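Local coordinates for alkaline phosphatase (Thermus thermophilus, PDB 7KWD), which probably releases phosphate from phosphorylated compounds as a homodimeric metal-dependent alkaline phosphatase that uses zinc and magnesium, at residues V45-S50 against Q268-R273; E52-A57 against L69-L74; V139-V144 against K248-A253; V231-D236 against L287-A292; R273-N278 against S316-G321. All coordinates share one frame; numbering follows the deposited sequence.

How the contacts relate
All five contacts are buried, but they differ in depth and chemistry. Contacts 1 and 5 are the central pair, about 7 Å apart between centres; both reach strands of the metal-bearing sheet, share R273 and touch one zinc ion. Contact 3 packs a helix against the end of a neighbouring strand, and its T140 reaches E270 of contact 1. Contact 4 sets the start of helix 234-239 and the loop before it against helix 283-306, touching contacts 1 and 5 around R273. Contact 2, about 16 Å from the chain centre, is chiefly apolar helix packing beside the second subunit. Metal ligands thus dominate the centre, whereas contacts 2 and 3 rest on methyl groups, one ring and a thioether.

Contact 1: V45-S50 against Q268-R273; sequences VYDGFS and QVEAGR. With MG (magnesium ion), chain D; ZN (zinc ion), chain E.
Q268 and V45 start the contact, where two neighbouring parallel strands, 265-271 and 40-46, run side by side in the alkaline phosphatase sheet toward the metal site at their C-terminal ends. The Q268 chain lies near the CG2 methyl of V45, while its NE2 end finds its polar partner in T148. At V269 the carbonyl takes over: V269 O accepts V45 N at 2.8 Å, with a C=O...N angle of 169°. E270 points to the same sheet face as V45, and its CG lies 4.1 Å from V45 CB. Because E270 CG is anti to the backbone N (chi1 -161°) and the chain beyond is extended, the carboxylate reaches the magnesium ion, with OE2 2.0 Å from the metal. The other oxygen, OE1, accepts from a metal-bound water and hydrogen-bonds T140. E270 OE2 and D47 OD2 are 2.8 Å apart, a spacing explained by the magnesium they share; D47 OD1 binds a zinc ion, so its carboxylate bridges the two metals. A271 CB and the Y46 side chain point to the other face of the sheet, away from V45 and E270. A271 N donates to V45 O at 2.9 Å, and A271 O accepts D47 N at 3.1 Å, with the donor 41° out of the carbonyl plane. At G272 a side chain would collide with CD of E270, and G272 CA packs 3.7 Å from D47 CB. The strand exit closes on water: a magnesium-bound molecule donates to G272 O at 2.6 Å.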
# COMPACT_ATOMS: atom_id res chain seq x y z
N VAL A 45 5.32 3.97 16.97
CA VAL A 45 4.52 3.03 16.19
C VAL A 45 3.28 3.74 15.66
O VAL A 45 2.51 4.31 16.43
CB VAL A 45 4.10 1.82 17.03
CG1 VAL A 45 3.24 0.87 16.17
CG2 VAL A 45 5.32 1.13 17.59
N TYR A 46 3.11 3.70 14.33
CA TYR A 46 1.86 4.07 13.67
C TYR A 46 1.05 2.79 13.49
O TYR A 46 1.28 2.02 12.57
CB TYR A 46 2.17 4.72 12.32
CG TYR A 46 2.60 6.18 12.31
CD1 TYR A 46 3.74 6.61 12.97
CD2 TYR A 46 1.91 7.11 11.54
CE1 TYR A 46 4.15 7.93 12.90
CE2 TYR A 46 2.32 8.43 11.45
CZ TYR A 46 3.43 8.83 12.13
OH TYR A 46 3.83 10.15 12.07
N ASP A 47 0.09 2.54 14.38
CA ASP A 47 -0.64 1.29 14.35
C ASP A 47 -1.64 1.28 13.19
O ASP A 47 -2.45 2.19 13.08
CB ASP A 47 -1.36 1.05 15.67
CG ASP A 47 -1.68 -0.38 15.88
OD1 ASP A 47 -2.35 -0.93 14.97
OD2 ASP A 47 -1.24 -0.98 16.90
N GLY A 48 -1.57 0.26 12.35
CA GLY A 48 -2.52 0.10 11.26
C GLY A 48 -2.33 1.03 10.08
O GLY A 48 -3.21 1.10 9.20
N PHE A 49 -1.16 1.66 9.98
CA PHE A 49 -0.91 2.74 9.03
C PHE A 49 -0.46 2.18 7.69
O PHE A 49 0.59 1.54 7.59
CB PHE A 49 0.14 3.67 9.62
CG PHE A 49 0.52 4.86 8.77
CD1 PHE A 49 -0.37 5.90 8.56
CD2 PHE A 49 1.82 4.97 8.24
CE1 PHE A 49 -0.01 7.02 7.82
CE2 PHE A 49 2.19 6.08 7.50
CZ PHE A 49 1.28 7.11 7.31
N SER A 50 -1.25 2.45 6.66
CA SER A 50 -0.96 1.96 5.32
C SER A 50 -0.42 3.07 4.45
O SER A 50 -0.43 4.25 4.82
CB SER A 50 -2.24 1.39 4.69
OG SER A 50 -3.07 2.43 4.28
N GLN A 268 8.23 4.10 24.02
CA GLN A 268 7.34 3.79 22.92
C GLN A 268 6.24 4.85 22.89
O GLN A 268 5.62 5.15 23.93
CB GLN A 268 6.71 2.40 23.06
CG GLN A 268 5.89 2.01 21.82
CD GLN A 268 4.95 0.82 22.02
OE1 GLN A 268 3.76 0.99 22.25
NE2 GLN A 268 5.48 -0.39 21.87
N VAL A 269 6.06 5.48 21.75
CA VAL A 269 4.92 6.34 21.48
C VAL A 269 4.07 5.61 20.47
O VAL A 269 4.59 5.18 19.44
CB VAL A 269 5.34 7.71 20.93
CG1 VAL A 269 4.11 8.60 20.69
CG2 VAL A 269 6.35 8.35 21.87
N GLU A 270 2.77 5.48 20.74
CA GLU A 270 1.87 4.78 19.84
C GLU A 270 0.75 5.69 19.37
O GLU A 270 -0.02 6.22 20.19
CB GLU A 270 1.25 3.53 20.45
CG GLU A 270 0.72 2.62 19.30
CD GLU A 270 -0.33 1.67 19.77
OE1 GLU A 270 -0.72 1.77 20.96
OE2 GLU A 270 -0.75 0.85 18.96
N ALA A 271 0.67 5.89 18.06
CA ALA A 271 -0.52 6.45 17.43
C ALA A 271 -1.40 5.25 17.13
O ALA A 271 -1.44 4.74 16.02
CB ALA A 271 -0.18 7.24 16.18
N GLY A 272 -2.07 4.77 18.19
CA GLY A 272 -2.70 3.48 18.13
C GLY A 272 -4.06 3.43 17.54
O GLY A 272 -4.61 2.33 17.36
N ARG A 273 -4.67 4.58 17.24
CA ARG A 273 -6.05 4.58 16.77
C ARG A 273 -6.16 4.88 15.28
O ARG A 273 -7.27 4.89 14.73
CB ARG A 273 -6.90 5.56 17.58
CG ARG A 273 -6.80 5.29 19.11
CD ARG A 273 -8.06 5.62 19.91
NE ARG A 273 -9.14 4.70 19.55
CZ ARG A 273 -10.43 4.97 19.70
NH1 ARG A 273 -10.83 6.13 20.21
NH2 ARG A 273 -11.31 4.06 19.31
MG MG D . -1.80 -0.90 18.98
ZN ZN E . -1.75 -3.03 15.16
O HOH W 1 -1.94 -0.87 21.09
O HOH W 2 -3.80 0.03 18.25
O HOH W 3 -2.75 -2.60 19.10

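Contact 2: E52-A57 against L69-L74; sequences EDYAIA and LALERL
Y54 spans the gap to L69, L71 and E72, joining two successive helices, 51-65 and 70-75, at the flank of the fold beside the second subunit. Its CG, anti to the backbone N (chi1 173°), heads away from the first helix. The ring turns an edge to the second, with L71 CD2 and E72 N both near its plane. That L71 methyl is 3.8 Å from Y54 CD1, and L71 CG is 4.0 Å from Y54 CE1. The L69 methyl CD2 comes in obliquely, 4.1 Å from Y54 CE1, and also reaches A57, whose CB is 4.0 Å from it; one methyl therefore fills the space between two residues a helical turn apart. E72 crosses the tyrosine at about a right angle, with carboxylate and ring planes 76° apart. Its contact is through carbon: Y54 OH lies 3.1 Å from both CA and CB of E72, while the hydroxyl hydrogen-bonds Q58. The E72 carboxylate is held instead by a salt bridge to R62 and a hydrogen bond from the backbone N of A27 of the second subunit. An alanine in place of Y54 would probably leave Q58 without its hydroxyl mate and open a gap beside the L71 and L69 methyls. D294 of helix 283-306 accepts from A70 N and L71 N at the start of helix 70-75. E72 CG, anti to its own backbone N, stands 3.4 Å from Y54 OH.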
# COMPACT_ATOMS: atom_id res chain seq x y z
N GLU A 52 -1.85 3.88 1.71
CA GLU A 52 -2.98 4.70 1.27
C GLU A 52 -3.24 5.81 2.28
O GLU A 52 -3.46 6.95 1.88
CB GLU A 52 -4.24 3.85 1.07
CG GLU A 52 -4.10 2.73 0.06
CD GLU A 52 -3.84 3.19 -1.38
OE1 GLU A 52 -3.42 2.34 -2.18
OE2 GLU A 52 -4.05 4.38 -1.70
N ASP A 53 -3.18 5.51 3.59
CA ASP A 53 -3.33 6.57 4.57
C ASP A 53 -2.30 7.65 4.35
O ASP A 53 -2.57 8.85 4.52
CB ASP A 53 -3.17 6.08 6.02
CG ASP A 53 -4.05 4.87 6.37
OD1 ASP A 53 -5.16 4.76 5.82
OD2 ASP A 53 -3.64 4.06 7.24
N TYR A 54 -1.06 7.23 4.09
CA TYR A 54 0.01 8.19 3.93
C TYR A 54 -0.32 9.16 2.80
O TYR A 54 -0.18 10.37 2.96
CB TYR A 54 1.34 7.49 3.64
CG TYR A 54 2.38 8.52 3.31
CD1 TYR A 54 3.01 9.25 4.32
CD2 TYR A 54 2.68 8.83 1.99
CE1 TYR A 54 3.95 10.25 4.02
CE2 TYR A 54 3.59 9.80 1.68
CZ TYR A 54 4.22 10.52 2.68
OH TYR A 54 5.10 11.48 2.31
N ALA A 55 -0.74 8.63 1.66
CA ALA A 55 -1.01 9.47 0.49
C ALA A 55 -2.10 10.49 0.77
O ALA A 55 -2.00 11.64 0.33
CB ALA A 55 -1.42 8.58 -0.69
N ILE A 56 -3.15 10.08 1.49
CA ILE A 56 -4.25 11.00 1.83
C ILE A 56 -3.76 12.12 2.74
O ILE A 56 -4.08 13.29 2.52
CB ILE A 56 -5.43 10.24 2.48
CG1 ILE A 56 -6.15 9.38 1.44
CG2 ILE A 56 -6.43 11.22 3.08
CD1 ILE A 56 -7.00 8.24 2.08
N ALA A 57 -3.02 11.79 3.80
CA ALA A 57 -2.54 12.83 4.71
C ALA A 57 -1.52 13.74 4.03
O ALA A 57 -1.48 14.95 4.29
CB ALA A 57 -1.92 12.20 5.94
N LEU A 69 3.68 17.71 5.14
CA LEU A 69 3.65 16.80 6.27
C LEU A 69 5.05 16.47 6.76
O LEU A 69 5.94 16.17 5.96
CB LEU A 69 2.92 15.54 5.79
CG LEU A 69 2.32 14.55 6.76
CD1 LEU A 69 1.11 15.12 7.41
CD2 LEU A 69 1.98 13.29 5.98
N ALA A 70 5.24 16.52 8.08
CA ALA A 70 6.56 16.19 8.60
C ALA A 70 6.99 14.79 8.18
O ALA A 70 8.16 14.56 7.86
CB ALA A 70 6.60 16.33 10.12
N LEU A 71 6.07 13.84 8.16
CA LEU A 71 6.42 12.49 7.75
C LEU A 71 6.92 12.47 6.30
O LEU A 71 7.88 11.76 5.98
CB LEU A 71 5.22 11.55 7.93
CG LEU A 71 5.53 10.09 7.68
CD1 LEU A 71 6.74 9.62 8.48
CD2 LEU A 71 4.30 9.19 7.93
N GLU A 72 6.33 13.28 5.42
CA GLU A 72 6.86 13.34 4.06
C GLU A 72 8.32 13.81 4.08
O GLU A 72 9.19 13.24 3.40
CB GLU A 72 6.03 14.27 3.15
CG GLU A 72 6.64 14.42 1.75
CD GLU A 72 5.93 15.42 0.83
OE1 GLU A 72 4.77 15.77 1.11
OE2 GLU A 72 6.55 15.86 -0.16
N ARG A 73 8.61 14.88 4.84
CA ARG A 73 9.99 15.38 4.89
C ARG A 73 10.95 14.30 5.36
O ARG A 73 12.08 14.21 4.85
CB ARG A 73 10.07 16.59 5.82
CG ARG A 73 9.06 17.68 5.47
CD ARG A 73 9.14 18.92 6.43
NE ARG A 73 7.89 19.70 6.48
CZ ARG A 73 7.84 20.99 6.86
NH1 ARG A 73 8.95 21.62 7.21
NH2 ARG A 73 6.69 21.64 6.86
N LEU A 74 10.54 13.48 6.35
CA LEU A 74 11.42 12.42 6.83
C LEU A 74 11.60 11.34 5.76
O LEU A 74 12.72 10.90 5.49
CB LEU A 74 10.90 11.81 8.14
CG LEU A 74 10.72 12.72 9.33
CD1 LEU A 74 10.46 12.00 10.62
CD2 LEU A 74 11.92 13.62 9.48

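Contact 3: V139-V144 against K248-A253; sequences VTTTTV and KEMVQA
M250 and V139 meet where helix 247-259 packs on strand 135-140, a helix-on-sheet layer of the alpha/beta fold. The two side chains slide past each other in opposite directions. M250 CB makes the first touch, 3.6 Å from V139 CG1, and that methyl is also 4.1 Å from V251 CG2, so it sits between adjacent residues of the helix. Next along the methionine, CG lies anti to the carbonyl carbon (chi1 -74°) and carries the chain toward the strand end. SD then comes to 3.9 Å from T140 O. A bend at chi3 of -82° brings the terminal CE in over the same residue, 3.3 Å from T140 O, and within 4.4 Å of T141 CG2. F226 and L178 also pack against this thioether chain. The strand end that receives it is shaped by an ST turn, in which T142 N donates to T140 OG1 at 2.9 Å with an N-H...O angle of 159°. T140 points away from the helix, and its hydroxyl hydrogen-bonds E270, a magnesium ligand. The methionine therefore packs behind a second-shell residue of the metal site, with M250 CE 4.1 Å from T140 C.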
# COMPACT_ATOMS: atom_id res chain seq x y z
N VAL A 139 3.54 5.49 25.95
CA VAL A 139 2.60 6.57 25.70
C VAL A 139 1.75 6.18 24.52
O VAL A 139 2.28 5.87 23.45
CB VAL A 139 3.32 7.91 25.41
CG1 VAL A 139 2.28 9.00 25.14
CG2 VAL A 139 4.19 8.30 26.58
N THR A 140 0.43 6.20 24.70
CA THR A 140 -0.41 5.77 23.59
C THR A 140 -1.80 6.39 23.65
O THR A 140 -2.22 6.88 24.69
CB THR A 140 -0.56 4.24 23.59
OG1 THR A 140 -1.47 3.83 22.58
CG2 THR A 140 -1.08 3.77 24.95
N THR A 141 -2.48 6.37 22.51
CA THR A 141 -3.88 6.78 22.43
C THR A 141 -4.83 5.60 22.62
O THR A 141 -6.05 5.83 22.71
CB THR A 141 -4.18 7.46 21.08
OG1 THR A 141 -3.81 6.58 20.01
CG2 THR A 141 -3.44 8.78 20.95
N THR A 142 -4.33 4.37 22.66
CA THR A 142 -5.17 3.26 23.08
C THR A 142 -5.20 3.21 24.61
O THR A 142 -4.53 3.98 25.30
CB THR A 142 -4.65 1.93 22.53
OG1 THR A 142 -3.37 1.63 23.12
CG2 THR A 142 -4.50 1.97 20.99
N THR A 143 -5.97 2.25 25.15
CA THR A 143 -5.79 1.85 26.53
C THR A 143 -4.31 1.59 26.76
O THR A 143 -3.61 1.04 25.90
CB THR A 143 -6.60 0.60 26.88
OG1 THR A 143 -6.29 -0.42 25.95
CG2 THR A 143 -8.11 0.90 26.83
N VAL A 144 -3.81 2.05 27.92
CA VAL A 144 -2.38 2.01 28.14
C VAL A 144 -1.88 0.58 28.24
O VAL A 144 -0.69 0.32 28.00
CB VAL A 144 -2.08 2.84 29.40
CG1 VAL A 144 -2.54 2.09 30.68
CG2 VAL A 144 -0.60 3.15 29.43
N LYS A 248 0.36 14.50 21.41
CA LYS A 248 1.46 15.44 21.66
C LYS A 248 1.54 15.82 23.13
O LYS A 248 2.64 15.82 23.73
CB LYS A 248 1.28 16.70 20.81
CG LYS A 248 2.38 17.76 21.03
CD LYS A 248 2.08 19.00 20.17
CE LYS A 248 3.21 20.02 20.16
NZ LYS A 248 2.78 21.23 19.39
N GLU A 249 0.40 16.17 23.73
CA GLU A 249 0.41 16.59 25.14
C GLU A 249 0.95 15.49 26.03
O GLU A 249 1.63 15.77 27.03
CB GLU A 249 -1.01 16.98 25.59
CG GLU A 249 -1.42 18.39 25.14
CD GLU A 249 -2.91 18.73 25.33
OE1 GLU A 249 -3.79 17.84 25.23
OE2 GLU A 249 -3.18 19.91 25.58
N MET A 250 0.64 14.24 25.72
CA MET A 250 1.15 13.13 26.52
C MET A 250 2.66 12.97 26.32
O MET A 250 3.40 12.83 27.30
CB MET A 250 0.40 11.85 26.15
CG MET A 250 -1.03 11.81 26.71
SD MET A 250 -1.88 10.24 26.56
CE MET A 250 -2.50 10.17 25.01
N VAL A 251 3.14 13.05 25.07
CA VAL A 251 4.59 12.99 24.86
C VAL A 251 5.31 14.15 25.57
O VAL A 251 6.38 13.97 26.17
CB VAL A 251 4.91 12.95 23.36
CG1 VAL A 251 6.39 13.03 23.14
CG2 VAL A 251 4.37 11.64 22.73
N GLN A 252 4.75 15.37 25.49
CA GLN A 252 5.41 16.52 26.13
C GLN A 252 5.64 16.26 27.62
O GLN A 252 6.65 16.71 28.17
CB GLN A 252 4.58 17.79 25.96
CG GLN A 252 4.50 18.26 24.54
CD GLN A 252 3.62 19.50 24.36
OE1 GLN A 252 2.39 19.46 24.57
NE2 GLN A 252 4.24 20.59 23.89
N ALA A 253 4.74 15.51 28.26
CA ALA A 253 4.92 15.19 29.67
C ALA A 253 5.94 14.08 29.87
O ALA A 253 6.69 14.09 30.85
CB ALA A 253 3.58 14.80 30.31

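Contact 4: V231-D236 against L287-A292; sequences VPYEID and LWDVLA
D289 and E234 make the one direct hydrogen bond of the contact: E234 N donates to D289 OD1 at 2.9 Å with an N-H...O angle of 149°, meeting the syn side of that oxygen 15° out of the carboxylate plane. The same D289 OD1 accepts a second hydrogen bond from a water 2.6 Å away, which itself accepts I235 N at 3.0 Å. D289 OD2 works through another water, 2.9 Å distant, that also donates to P232 O. Thus one carboxylate serves two backbone N-H groups, one directly and one through water, at the start of helix 234-239, where Y233 holds the N-cap position. This is a helix N-terminus set against the flank of the long helix 283-306, and the first-turn amides would probably favour a negative charge on D289. Beside it lies an apolar pair: I235 crosses W288 at about a right angle, its CG1 3.8 Å from W288 CD1. L291 CD1 lies 3.8 Å above one face of the W288 indole, toward its rim. E234 CG makes a close contact with a carbonyl of the long helix, 3.3 Å from W288 O, and a bend at chi2 (65°) swings CD toward the methyl of A292, whose CB is also 3.9 Å from E234 CG. Further out, salt bridges to R237 and R238 hold the E234 carboxylate within its own helix. The Y233 ring, with D289 OD1 at its edge in plane, forms a cation-pi pair with R273, and the guanidinium NH1 of that arginine hydrogen-bonds V231 O.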
# COMPACT_ATOMS: atom_id res chain seq x y z
N VAL A 231 -8.32 6.44 24.32
CA VAL A 231 -8.42 7.91 24.23
C VAL A 231 -9.18 8.26 22.97
O VAL A 231 -9.04 7.57 21.94
CB VAL A 231 -7.02 8.56 24.22
CG1 VAL A 231 -7.13 10.07 24.21
CG2 VAL A 231 -6.25 8.07 25.43
N PRO A 232 -10.04 9.29 22.99
CA PRO A 232 -10.78 9.65 21.78
C PRO A 232 -9.87 9.98 20.59
O PRO A 232 -8.77 10.53 20.73
CB PRO A 232 -11.58 10.89 22.21
CG PRO A 232 -11.78 10.70 23.71
CD PRO A 232 -10.52 10.00 24.19
N TYR A 233 -10.40 9.69 19.40
CA TYR A 233 -9.78 10.14 18.16
C TYR A 233 -9.47 11.63 18.18
O TYR A 233 -10.25 12.43 18.72
CB TYR A 233 -10.69 9.84 16.99
CG TYR A 233 -10.93 8.40 16.69
CD1 TYR A 233 -9.96 7.65 16.05
CD2 TYR A 233 -12.17 7.80 16.99
CE1 TYR A 233 -10.20 6.30 15.72
CE2 TYR A 233 -12.41 6.48 16.68
CZ TYR A 233 -11.41 5.73 16.05
OH TYR A 233 -11.61 4.41 15.72
N GLU A 234 -8.36 12.00 17.56
CA GLU A 234 -8.05 13.41 17.34
C GLU A 234 -9.23 14.19 16.76
O GLU A 234 -9.51 15.32 17.18
CB GLU A 234 -6.83 13.54 16.42
CG GLU A 234 -6.46 14.97 16.06
CD GLU A 234 -5.99 15.83 17.23
OE1 GLU A 234 -5.65 15.31 18.33
OE2 GLU A 234 -5.98 17.06 17.05
N ILE A 235 -9.95 13.63 15.79
CA ILE A 235 -11.03 14.41 15.19
C ILE A 235 -12.06 14.78 16.24
O ILE A 235 -12.64 15.87 16.21
CB ILE A 235 -11.65 13.65 14.00
CG1 ILE A 235 -12.54 14.60 13.19
CG2 ILE A 235 -12.43 12.42 14.44
CD1 ILE A 235 -13.09 14.02 11.91
N ASP A 236 -12.29 13.90 17.20
CA ASP A 236 -13.29 14.16 18.24
C ASP A 236 -12.74 15.11 19.29
O ASP A 236 -13.42 16.06 19.69
CB ASP A 236 -13.75 12.82 18.83
CG ASP A 236 -14.42 11.91 17.80
OD1 ASP A 236 -15.13 12.43 16.91
OD2 ASP A 236 -14.26 10.67 17.86
N LEU A 287 -7.27 10.33 9.05
CA LEU A 287 -6.49 11.50 8.71
C LEU A 287 -6.09 12.28 9.95
O LEU A 287 -4.93 12.67 10.08
CB LEU A 287 -7.29 12.40 7.76
CG LEU A 287 -6.78 13.83 7.62
CD1 LEU A 287 -5.47 13.85 6.85
CD2 LEU A 287 -7.80 14.70 6.87
N TRP A 288 -7.04 12.56 10.85
CA TRP A 288 -6.71 13.40 11.99
C TRP A 288 -5.79 12.69 12.98
O TRP A 288 -4.97 13.35 13.62
CB TRP A 288 -7.99 13.94 12.67
CG TRP A 288 -8.46 15.14 11.91
CD1 TRP A 288 -9.51 15.20 11.05
CD2 TRP A 288 -7.86 16.44 11.89
NE1 TRP A 288 -9.60 16.45 10.51
CE2 TRP A 288 -8.60 17.23 11.01
CE3 TRP A 288 -6.77 17.00 12.54
CZ2 TRP A 288 -8.28 18.56 10.75
CZ3 TRP A 288 -6.46 18.33 12.29
CH2 TRP A 288 -7.22 19.10 11.41
N ASP A 289 -5.87 11.36 13.09
CA ASP A 289 -4.90 10.67 13.95
C ASP A 289 -3.53 10.61 13.28
O ASP A 289 -2.49 10.61 13.96
CB ASP A 289 -5.39 9.26 14.32
CG ASP A 289 -6.23 9.26 15.61
OD1 ASP A 289 -7.03 10.20 15.78
OD2 ASP A 289 -6.06 8.36 16.48
N VAL A 290 -3.50 10.62 11.95
CA VAL A 290 -2.22 10.73 11.27
C VAL A 290 -1.64 12.12 11.45
O VAL A 290 -0.43 12.27 11.61
CB VAL A 290 -2.36 10.38 9.78
CG1 VAL A 290 -1.05 10.66 9.06
CG2 VAL A 290 -2.72 8.92 9.64
N LEU A 291 -2.51 13.15 11.41
CA LEU A 291 -2.06 14.53 11.61
C LEU A 291 -1.65 14.74 13.07
O LEU A 291 -0.67 15.43 13.35
CB LEU A 291 -3.15 15.54 11.21
CG LEU A 291 -3.53 15.52 9.74
CD1 LEU A 291 -4.48 16.64 9.40
CD2 LEU A 291 -2.31 15.65 8.82
N ALA A 292 -2.34 14.11 14.00
CA ALA A 292 -1.88 14.18 15.39
C ALA A 292 -0.51 13.53 15.57
O ALA A 292 0.33 14.02 16.33
CB ALA A 292 -2.89 13.50 16.31
O HOH W 4 -6.37 9.24 19.22
O HOH W 5 -9.01 11.18 14.40

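Contact 5: R273-N278 against S316-G321; sequences RIDHAN and SDHATG. With ZN (zinc ion), chain E; ZN (zinc ion), chain F.
The two-zinc site of alkaline phosphatase is built here by D275 of helix 273-280 and by D317 and H318 of the 316-321 segment, with T320 beside them. D275 OD2 is the close ligand of one zinc, at 2.0 Å, with H279 and H433 completing the set. D275 OD1 makes a longer approach to the same zinc and accepts a hydrogen bond from T320 OG1 at 2.6 Å, nearly along the C-O axis. The second zinc is held by D317 OD2 and H318 NE2, the latter 2.2 Å from the metal, together with D47 and S95. H318 ND1 donates to A319 O at 3.1 Å; the acceptor lies in the imidazole plane, but the donor sits 71° out of the carbonyl plane. The ring edge also faces D275: H318 CE1 lies 3.2 Å from D275 OD1. On the helix side, T320 CG2 packs 3.6 Å from N278 CB. A valine in place of T320 would probably leave D275 OD1 without its hydroxyl donor and the carboxylate's rotation less well fixed. The threonine thus acts as a second-shell residue that helps orient a first-shell ligand, and the CE1 approach brings ligands of both zinc ions into contact.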
# COMPACT_ATOMS: atom_id res chain seq x y z
N ARG A 273 -4.67 4.58 17.24
CA ARG A 273 -6.05 4.58 16.77
C ARG A 273 -6.16 4.88 15.28
O ARG A 273 -7.27 4.89 14.73
CB ARG A 273 -6.90 5.56 17.58
CG ARG A 273 -6.80 5.29 19.11
CD ARG A 273 -8.06 5.62 19.91
NE ARG A 273 -9.14 4.70 19.55
CZ ARG A 273 -10.43 4.97 19.70
NH1 ARG A 273 -10.83 6.13 20.21
NH2 ARG A 273 -11.31 4.06 19.31
N ILE A 274 -5.02 5.07 14.60
CA ILE A 274 -5.02 4.97 13.15
C ILE A 274 -5.65 3.65 12.73
O ILE A 274 -6.55 3.62 11.89
CB ILE A 274 -3.60 5.12 12.60
CG1 ILE A 274 -3.05 6.52 12.89
CG2 ILE A 274 -3.56 4.76 11.11
CD1 ILE A 274 -1.52 6.63 12.66
N ASP A 275 -5.17 2.55 13.33
CA ASP A 275 -5.75 1.23 13.12
C ASP A 275 -7.26 1.24 13.33
O ASP A 275 -8.02 0.82 12.46
CB ASP A 275 -5.07 0.24 14.08
CG ASP A 275 -5.54 -1.17 13.91
OD1 ASP A 275 -5.37 -1.72 12.79
OD2 ASP A 275 -6.05 -1.74 14.91
N HIS A 276 -7.71 1.80 14.46
CA HIS A 276 -9.12 1.75 14.80
C HIS A 276 -9.96 2.50 13.77
O HIS A 276 -11.01 2.02 13.34
CB HIS A 276 -9.35 2.35 16.19
CG HIS A 276 -8.65 1.60 17.26
ND1 HIS A 276 -8.59 2.04 18.56
CD2 HIS A 276 -7.95 0.44 17.23
CE1 HIS A 276 -7.90 1.19 19.29
NE2 HIS A 276 -7.50 0.21 18.51
N ALA A 277 -9.52 3.69 13.38
CA ALA A 277 -10.27 4.43 12.37
C ALA A 277 -10.31 3.66 11.08
O ALA A 277 -11.32 3.67 10.37
CB ALA A 277 -9.65 5.81 12.15
N ASN A 278 -9.20 2.99 10.73
CA ASN A 278 -9.21 2.22 9.49
C ASN A 278 -10.17 1.06 9.59
O ASN A 278 -10.77 0.67 8.58
CB ASN A 278 -7.80 1.73 9.15
CG ASN A 278 -6.90 2.87 8.64
OD1 ASN A 278 -7.38 3.90 8.18
ND2 ASN A 278 -5.61 2.66 8.75
N SER A 316 5.31 1.43 11.12
CA SER A 316 3.95 0.91 11.18
C SER A 316 4.00 -0.57 11.53
O SER A 316 4.90 -1.29 11.06
CB SER A 316 3.24 1.10 9.84
OG SER A 316 2.01 0.39 9.86
N ASP A 317 3.04 -1.04 12.34
CA ASP A 317 3.05 -2.47 12.69
C ASP A 317 2.34 -3.36 11.68
O ASP A 317 2.59 -4.56 11.66
CB ASP A 317 2.48 -2.70 14.10
CG ASP A 317 1.02 -2.42 14.21
OD1 ASP A 317 0.45 -1.64 13.42
OD2 ASP A 317 0.43 -2.99 15.15
N HIS A 318 1.46 -2.79 10.86
CA HIS A 318 0.80 -3.47 9.74
C HIS A 318 -0.16 -2.45 9.13
O HIS A 318 -0.50 -1.44 9.76
CB HIS A 318 -0.01 -4.70 10.17
CG HIS A 318 -0.96 -4.38 11.25
ND1 HIS A 318 -2.17 -3.75 11.02
CD2 HIS A 318 -0.84 -4.48 12.59
CE1 HIS A 318 -2.76 -3.51 12.17
NE2 HIS A 318 -1.98 -3.96 13.13
N ALA A 319 -0.62 -2.76 7.93
CA ALA A 319 -1.65 -1.98 7.28
C ALA A 319 -3.03 -2.46 7.71
O ALA A 319 -3.22 -3.62 8.08
CB ALA A 319 -1.51 -2.08 5.76
N THR A 320 -4.00 -1.54 7.65
CA THR A 320 -5.38 -1.86 7.98
C THR A 320 -6.33 -1.14 7.03
O THR A 320 -6.18 0.06 6.77
CB THR A 320 -5.70 -1.49 9.43
OG1 THR A 320 -4.86 -2.26 10.26
CG2 THR A 320 -7.19 -1.80 9.77
N GLY A 321 -7.31 -1.89 6.55
CA GLY A 321 -8.29 -1.39 5.63
C GLY A 321 -8.19 -2.08 4.29
O GLY A 321 -8.65 -3.22 4.15
ZN ZN E . -1.75 -3.03 15.16
ZN ZN F . -6.50 -3.59 14.34